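PDB 4R3L: uncharacterized N-acetyltransferase SSO0209 from Sulfolobus solfataricus P2, which transfers an acetyl group from acetyl-CoA to the free alpha-amino group of protein N-termini, preferring those that begin with serine. Local coordinates for residues D11-M19 / K101-A110. Numbering follows the deposited sequence.
Sequences DFTLRNARM and KGIATTLLEA. With COA (coenzyme A), chain C.
F12 and L14, the latter on edge strand 13-16 of this GNAT fold, both point toward helix 103-119 and pack against its first turns, the very start of which binds the pyrophosphate of coenzyme A; the case illustrates how one helix can serve a cofactor and an edge strand at once. The phenyl ring lies flat on I103, whose CG1 sits 3.5 Å from the ring centroid and 11° off its normal, a CH-pi contact. Because CG of F12 stands between the backbone N and the carbonyl carbon (chi1 66°), the ring reaches toward the helix start, where its edge meets T106 OG1, 3.4 Å from CE1, and K101 O, 3.7 Å from CE2. Trimming the ring to an alanine here would probably uncover I103 CG1 and open a gap beside the first turn. L14 forks over the next turn: CD2 touches L107 CD2 at 3.9 Å, while CD1 rests near A110 CB and on T106 O. At the same helix start, G102 N, A104 N and T105 N donate to the diphosphate oxygens of coenzyme A, and the side chain of A104 touches L138 and I92. The T106 hydroxyl is already engaged within the helix: with chi1 at 61°, OG1 turns back to donate to I103 O at 3.0 Å, a carbonyl oxygen that also accepts from L107 N.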
ATOM      1  N   ASP A  11     -18.841  -4.111 -11.676  1.00 44.57           N
ATOM      2  CA  ASP A  11     -17.661  -3.389 -12.149  1.00 40.95           C
ATOM      3  C   ASP A  11     -17.224  -2.301 -11.176  1.00 37.86           C
ATOM      4  O   ASP A  11     -18.057  -1.693 -10.492  1.00 39.23           O
ATOM      5  CB  ASP A  11     -17.923  -2.762 -13.517  1.00 38.89           C
ATOM      6  CG  ASP A  11     -17.747  -3.753 -14.647  1.00 51.39           C
ATOM      7  OD1 ASP A  11     -17.736  -4.968 -14.360  1.00 53.52           O
ATOM      8  OD2 ASP A  11     -17.621  -3.323 -15.817  1.00 56.33           O
ATOM      9  N   PHE A  12     -15.917  -2.054 -11.130  1.00 26.71           N
ATOM     10  CA  PHE A  12     -15.364  -0.970 -10.329  1.00 25.68           C
ATOM     11  C   PHE A  12     -14.575  -0.016 -11.209  1.00 24.82           C
ATOM     12  O   PHE A  12     -14.229  -0.344 -12.342  1.00 22.66           O
ATOM     13  CB  PHE A  12     -14.469  -1.515  -9.214  1.00 25.02           C
ATOM     14  CG  PHE A  12     -13.213  -2.189  -9.708  1.00 23.28           C
ATOM     15  CD1 PHE A  12     -12.024  -1.470  -9.840  1.00 21.68           C
ATOM     16  CD2 PHE A  12     -13.210  -3.537 -10.007  1.00 23.83           C
ATOM     17  CE1 PHE A  12     -10.857  -2.097 -10.289  1.00 18.25           C
ATOM     18  CE2 PHE A  12     -12.051  -4.171 -10.438  1.00 22.49           C
ATOM     19  CZ  PHE A  12     -10.875  -3.447 -10.591  1.00 20.55           C
ATOM     20  N   THR A  13     -14.299   1.169 -10.681  1.00 20.65           N
ATOM     21  CA  THR A  13     -13.418   2.117 -11.329  1.00 20.83           C
ATOM     22  C   THR A  13     -12.375   2.548 -10.299  1.00 23.76           C
ATOM     23  O   THR A  13     -12.564   2.322  -9.119  1.00 23.37           O
ATOM     24  CB  THR A  13     -14.175   3.345 -11.850  1.00 24.78           C
ATOM     25  OG1 THR A  13     -14.855   3.987 -10.764  1.00 22.99           O
ATOM     26  CG2 THR A  13     -15.211   2.935 -12.891  1.00 25.02           C
ATOM     27  N   LEU A  14     -11.292   3.163 -10.752  1.00 21.26           N
ATOM     28  CA  LEU A  14     -10.298   3.737  -9.842  1.00 21.96           C
ATOM     29  C   LEU A  14     -10.230   5.216 -10.066  1.00 22.10           C
ATOM     30  O   LEU A  14     -10.404   5.675 -11.192  1.00 23.02           O
ATOM     31  CB  LEU A  14      -8.900   3.153 -10.074  1.00 19.33           C
ATOM     32  CG  LEU A  14      -8.684   1.648  -9.993  1.00 19.30           C
ATOM     33  CD1 LEU A  14      -7.175   1.326 -10.125  1.00 18.02           C
ATOM     34  CD2 LEU A  14      -9.239   1.092  -8.718  1.00 19.16           C
ATOM     35  N   ARG A  15      -9.938   5.961  -9.008  1.00 17.89           N
ATOM     36  CA  ARG A  15      -9.554   7.346  -9.153  1.00 21.38           C
ATOM     37  C   ARG A  15      -8.671   7.757  -7.975  1.00 17.65           C
ATOM     38  O   ARG A  15      -8.560   7.037  -6.972  1.00 19.55           O
ATOM     39  CB  ARG A  15     -10.785   8.248  -9.244  1.00 22.15           C
ATOM     40  CG  ARG A  15     -11.700   8.156  -8.048  1.00 23.53           C
ATOM     41  CD  ARG A  15     -12.734   9.271  -8.085  1.00 27.34           C
ATOM     42  NE  ARG A  15     -13.700   9.146  -6.997  1.00 27.60           N
ATOM     43  CZ  ARG A  15     -13.429   9.445  -5.729  1.00 31.62           C
ATOM     44  NH1 ARG A  15     -12.214   9.871  -5.395  1.00 29.32           N
ATOM     45  NH2 ARG A  15     -14.364   9.310  -4.799  1.00 30.97           N
ATOM     46  N   ASN A  16      -8.002   8.885  -8.108  1.00 19.23           N
ATOM     47  CA  ASN A  16      -7.270   9.405  -6.954  1.00 20.00           C
ATOM     48  C   ASN A  16      -8.211   9.698  -5.782  1.00 26.50           C
ATOM     49  O   ASN A  16      -9.375  10.115  -5.964  1.00 23.38           O
ATOM     50  CB  ASN A  16      -6.477  10.648  -7.360  1.00 22.64           C
ATOM     51  CG  ASN A  16      -5.264  10.305  -8.201  1.00 24.84           C
ATOM     52  OD1 ASN A  16      -5.296  10.390  -9.427  1.00 26.15           O
ATOM     53  ND2 ASN A  16      -4.192   9.899  -7.545  1.00 23.43           N
ATOM     54  N   ALA A  17      -7.723   9.433  -4.571  1.00 17.75           N
ATOM     55  CA  ALA A  17      -8.483   9.739  -3.379  1.00 20.03           C
ATOM     56  C   ALA A  17      -8.670  11.239  -3.211  1.00 20.87           C
ATOM     57  O   ALA A  17      -7.808  12.023  -3.621  1.00 19.49           O
ATOM     58  CB  ALA A  17      -7.785   9.158  -2.151  1.00 17.93           C
ATOM     59  N   ARG A  18      -9.775  11.618  -2.576  1.00 21.78           N
ATOM     60  CA  ARG A  18     -10.075  13.016  -2.245  1.00 22.94           C
ATOM     61  C   ARG A  18     -10.414  13.121  -0.766  1.00 22.96           C
ATOM     62  O   ARG A  18     -10.753  12.114  -0.148  1.00 21.94           O
ATOM     63  CB  ARG A  18     -11.239  13.534  -3.100  1.00 24.75           C
ATOM     64  CG  ARG A  18     -11.004  13.388  -4.615  1.00 30.65           C
ATOM     65  CD  ARG A  18     -12.240  13.802  -5.415  1.00 36.11           C
ATOM     66  NE  ARG A  18     -13.454  13.170  -4.899  1.00 44.58           N
ATOM     67  CZ  ARG A  18     -14.687  13.520  -5.254  1.00 52.56           C
ATOM     68  NH1 ARG A  18     -14.872  14.503  -6.129  1.00 53.70           N
ATOM     69  NH2 ARG A  18     -15.736  12.892  -4.734  1.00 49.87           N
ATOM     70  N   MET A  19     -10.371  14.331  -0.207  1.00 23.17           N
ATOM     71  CA  MET A  19     -10.630  14.503   1.227  1.00 26.73           C
ATOM     72  C   MET A  19     -11.947  13.876   1.662  1.00 26.88           C
ATOM     73  O   MET A  19     -12.034  13.281   2.730  1.00 29.91           O
ATOM     74  CB  MET A  19     -10.619  15.987   1.597  1.00 27.60           C
ATOM     75  CG  MET A  19      -9.232  16.576   1.628  1.00 30.09           C
ATOM     76  SD  MET A  19      -8.260  15.947   3.015  1.00 33.51           S
ATOM     77  CE  MET A  19      -9.180  16.642   4.403  1.00 32.46           C
ATOM     78  N   LYS A 101     -11.513  -9.660  -7.536  1.00 25.75           N
ATOM     79  CA  LYS A 101     -11.947  -9.016  -8.769  1.00 24.75           C
ATOM     80  C   LYS A 101     -10.803  -8.274  -9.456  1.00 26.24           C
ATOM     81  O   LYS A 101     -10.989  -7.701 -10.534  1.00 22.24           O
ATOM     82  CB  LYS A 101     -13.106  -8.065  -8.484  1.00 29.58           C
ATOM     83  CG  LYS A 101     -14.326  -8.756  -7.892  1.00 33.42           C
ATOM     84  CD  LYS A 101     -15.323  -7.754  -7.332  1.00 36.36           C
ATOM     85  CE  LYS A 101     -15.831  -6.774  -8.386  1.00 40.84           C
ATOM     86  NZ  LYS A 101     -16.894  -7.345  -9.265  1.00 42.17           N
ATOM     87  N   GLY A 102      -9.619  -8.294  -8.842  1.00 19.61           N
ATOM     88  CA  GLY A 102      -8.479  -7.568  -9.371  1.00 19.40           C
ATOM     89  C   GLY A 102      -8.321  -6.152  -8.812  1.00 20.23           C
ATOM     90  O   GLY A 102      -7.503  -5.381  -9.310  1.00 17.27           O
ATOM     91  N   ILE A 103      -9.108  -5.801  -7.797  1.00 19.50           N
ATOM     92  CA  ILE A 103      -9.061  -4.440  -7.272  1.00 21.42           C
ATOM     93  C   ILE A 103      -7.687  -4.128  -6.682  1.00 17.93           C
ATOM     94  O   ILE A 103      -7.095  -3.086  -6.992  1.00 19.14           O
ATOM     95  CB  ILE A 103     -10.147  -4.186  -6.216  1.00 20.14           C
ATOM     96  CG1 ILE A 103     -11.523  -4.126  -6.898  1.00 21.67           C
ATOM     97  CG2 ILE A 103      -9.872  -2.868  -5.471  1.00 20.36           C
ATOM     98  CD1 ILE A 103     -12.697  -4.047  -5.953  1.00 25.27           C
ATOM     99  N   ALA A 104      -7.169  -5.017  -5.839  1.00 19.02           N
ATOM    100  CA  ALA A 104      -5.875  -4.725  -5.201  1.00 21.09           C
ATOM    101  C   ALA A 104      -4.784  -4.668  -6.259  1.00 20.28           C
ATOM    102  O   ALA A 104      -3.884  -3.833  -6.200  1.00 17.11           O
ATOM    103  CB  ALA A 104      -5.536  -5.757  -4.141  1.00 21.53           C
ATOM    104  N   THR A 105      -4.876  -5.551  -7.251  1.00 18.34           N
ATOM    105  CA  THR A 105      -3.890  -5.536  -8.320  1.00 15.68           C
ATOM    106  C   THR A 105      -3.897  -4.213  -9.050  1.00 16.53           C
ATOM    107  O   THR A 105      -2.838  -3.668  -9.348  1.00 15.60           O
ATOM    108  CB  THR A 105      -4.127  -6.684  -9.337  1.00 18.55           C
ATOM    109  OG1 THR A 105      -3.910  -7.934  -8.678  1.00 22.97           O
ATOM    110  CG2 THR A 105      -3.160  -6.563 -10.498  1.00 19.98           C
ATOM    111  N   THR A 106      -5.080  -3.676  -9.339  1.00 14.48           N
ATOM    112  CA  THR A 106      -5.115  -2.441 -10.097  1.00 13.96           C
ATOM    113  C   THR A 106      -4.762  -1.243  -9.208  1.00 14.33           C
ATOM    114  O   THR A 106      -4.159  -0.289  -9.686  1.00 14.84           O
ATOM    115  CB  THR A 106      -6.487  -2.216 -10.761  1.00 17.21           C
ATOM    116  OG1 THR A 106      -7.511  -2.134  -9.756  1.00 19.36           O
ATOM    117  CG2 THR A 106      -6.790  -3.370 -11.726  1.00 18.10           C
ATOM    118  N   LEU A 107      -5.125  -1.297  -7.929  1.00 14.46           N
ATOM    119  CA  LEU A 107      -4.696  -0.229  -7.004  1.00 14.86           C
ATOM    120  C   LEU A 107      -3.162  -0.145  -6.966  1.00 13.77           C
ATOM    121  O   LEU A 107      -2.575   0.943  -7.033  1.00 15.41           O
ATOM    122  CB  LEU A 107      -5.249  -0.458  -5.585  1.00 15.29           C
ATOM    123  CG  LEU A 107      -6.741  -0.160  -5.382  1.00 17.40           C
ATOM    124  CD1 LEU A 107      -7.237  -0.689  -4.039  1.00 20.14           C
ATOM    125  CD2 LEU A 107      -7.017   1.340  -5.500  1.00 17.65           C
ATOM    126  N   LEU A 108      -2.511  -1.296  -6.833  1.00 16.38           N
ATOM    127  CA  LEU A 108      -1.048  -1.330  -6.800  1.00 16.27           C
ATOM    128  C   LEU A 108      -0.441  -0.840  -8.104  1.00 16.39           C
ATOM    129  O   LEU A 108       0.552  -0.127  -8.088  1.00 18.37           O
ATOM    130  CB  LEU A 108      -0.535  -2.740  -6.496  1.00 17.32           C
ATOM    131  CG  LEU A 108      -0.565  -3.180  -5.035  1.00 21.52           C
ATOM    132  CD1 LEU A 108      -0.662  -4.690  -4.922  1.00 25.32           C
ATOM    133  CD2 LEU A 108       0.696  -2.665  -4.315  1.00 20.59           C
ATOM    134  N   GLU A 109      -1.022  -1.222  -9.242  1.00 17.03           N
ATOM    135  CA  GLU A 109      -0.462  -0.778 -10.507  1.00 17.02           C
ATOM    136  C   GLU A 109      -0.536   0.729 -10.635  1.00 17.20           C
ATOM    137  O   GLU A 109       0.408   1.364 -11.108  1.00 18.06           O
ATOM    138  CB  GLU A 109      -1.175  -1.430 -11.695  1.00 21.40           C
ATOM    139  CG  GLU A 109      -0.453  -1.195 -13.035  1.00 25.02           C
ATOM    140  CD  GLU A 109      -0.849   0.103 -13.759  1.00 27.74           C
ATOM    141  OE1 GLU A 109      -1.818   0.781 -13.350  1.00 26.67           O
ATOM    142  OE2 GLU A 109      -0.182   0.443 -14.769  1.00 33.67           O
ATOM    143  N   ALA A 110      -1.662   1.294 -10.215  1.00 17.33           N
ATOM    144  CA  ALA A 110      -1.869   2.728 -10.341  1.00 16.88           C
ATOM    145  C   ALA A 110      -0.907   3.483  -9.433  1.00 17.64           C
ATOM    146  O   ALA A 110      -0.295   4.481  -9.842  1.00 17.57           O
ATOM    147  CB  ALA A 110      -3.319   3.095 -10.000  1.00 18.29           C
TER
HETATM  148  N1A COA C 400      -5.947 -16.652  -1.693  1.00 42.62           N
HETATM  149  C2A COA C 400      -5.019 -16.917  -2.636  1.00 47.28           C
HETATM  150  N3A COA C 400      -4.626 -15.973  -3.494  1.00 46.38           N
HETATM  151  C4A COA C 400      -5.159 -14.714  -3.437  1.00 41.82           C
HETATM  152  C5A COA C 400      -6.117 -14.409  -2.481  1.00 38.55           C
HETATM  153  C6A COA C 400      -6.511 -15.422  -1.592  1.00 42.09           C
HETATM  154  N6A COA C 400      -7.513 -15.146  -0.569  1.00 39.79           N
HETATM  155  N7A COA C 400      -6.470 -13.077  -2.657  1.00 38.31           N
HETATM  156  C8A COA C 400      -5.744 -12.589  -3.701  1.00 37.36           C
HETATM  157  N9A COA C 400      -4.941 -13.562  -4.176  1.00 36.93           N
HETATM  158  C1B COA C 400      -4.011 -13.467  -5.313  1.00 43.06           C
HETATM  159  C2B COA C 400      -4.526 -14.253  -6.453  1.00 44.21           C
HETATM  160  O2B COA C 400      -3.485 -14.715  -7.238  1.00 44.25           O
HETATM  161  C3B COA C 400      -5.265 -13.268  -7.208  1.00 40.72           C
HETATM  162  O3B COA C 400      -5.447 -13.727  -8.488  1.00 46.55           O
HETATM  163  P3B COA C 400      -6.793 -14.436  -8.869  1.00 57.95           P
HETATM  164  O7A COA C 400      -6.950 -14.483 -10.387  1.00 57.29           O
HETATM  165  O8A COA C 400      -7.923 -13.674  -8.297  1.00 43.01           O
HETATM  166  O9A COA C 400      -6.801 -15.829  -8.315  1.00 50.17           O
HETATM  167  C4B COA C 400      -4.350 -12.115  -7.143  1.00 38.69           C
HETATM  168  O4B COA C 400      -3.884 -12.125  -5.817  1.00 36.14           O
HETATM  169  C5B COA C 400      -5.045 -10.841  -7.379  1.00 36.19           C
HETATM  170  O5B COA C 400      -5.889 -10.474  -6.324  1.00 30.71           O
HETATM  171  P1A COA C 400      -6.845  -9.217  -6.310  1.00 27.49           P
HETATM  172  O1A COA C 400      -8.239  -9.586  -6.739  1.00 26.39           O
HETATM  173  O2A COA C 400      -6.262  -8.144  -7.135  1.00 23.34           O
HETATM  174  O3A COA C 400      -6.869  -8.847  -4.756  1.00 26.02           O
HETATM  175  P2A COA C 400      -8.117  -8.339  -3.936  1.00 28.07           P
HETATM  176  O4A COA C 400      -9.073  -9.469  -3.592  1.00 30.16           O
HETATM  177  O5A COA C 400      -8.802  -7.223  -4.659  1.00 24.42           O
HETATM  178  O6A COA C 400      -7.543  -7.747  -2.555  1.00 24.89           O
HETATM  179  CBP COA C 400      -6.255  -7.940  -0.491  1.00 22.34           C
HETATM  180  CCP COA C 400      -6.456  -8.367  -1.976  1.00 27.64           C
HETATM  181  CDP COA C 400      -5.109  -8.719   0.097  1.00 26.28           C
HETATM  182  CEP COA C 400      -5.942  -6.445  -0.486  1.00 25.61           C
HETATM  183  CAP COA C 400      -7.566  -8.239   0.200  1.00 29.45           C
HETATM  184  OAP COA C 400      -7.763  -9.632   0.452  1.00 29.36           O
HETATM  185  C9P COA C 400      -7.754  -7.545   1.535  1.00 26.20           C
HETATM  186  O9P COA C 400      -8.195  -6.367   1.590  1.00 27.72           O
HETATM  187  N8P COA C 400      -7.467  -8.211   2.788  1.00 28.73           N
HETATM  188  C7P COA C 400      -7.635  -7.578   4.093  1.00 30.22           C
HETATM  189  C6P COA C 400      -6.717  -6.339   4.298  1.00 34.65           C
HETATM  190  C5P COA C 400      -5.249  -6.644   4.015  1.00 31.66           C
HETATM  191  O5P COA C 400      -4.743  -7.678   4.523  1.00 31.23           O
HETATM  192  N4P COA C 400      -4.466  -5.761   3.148  1.00 30.42           N
HETATM  193  C3P COA C 400      -3.075  -6.058   2.867  1.00 30.71           C
HETATM  194  C2P COA C 400      -2.073  -5.946   4.008  1.00 40.76           C
HETATM  195  S1P COA C 400      -0.356  -5.884   3.610  1.00 52.53           S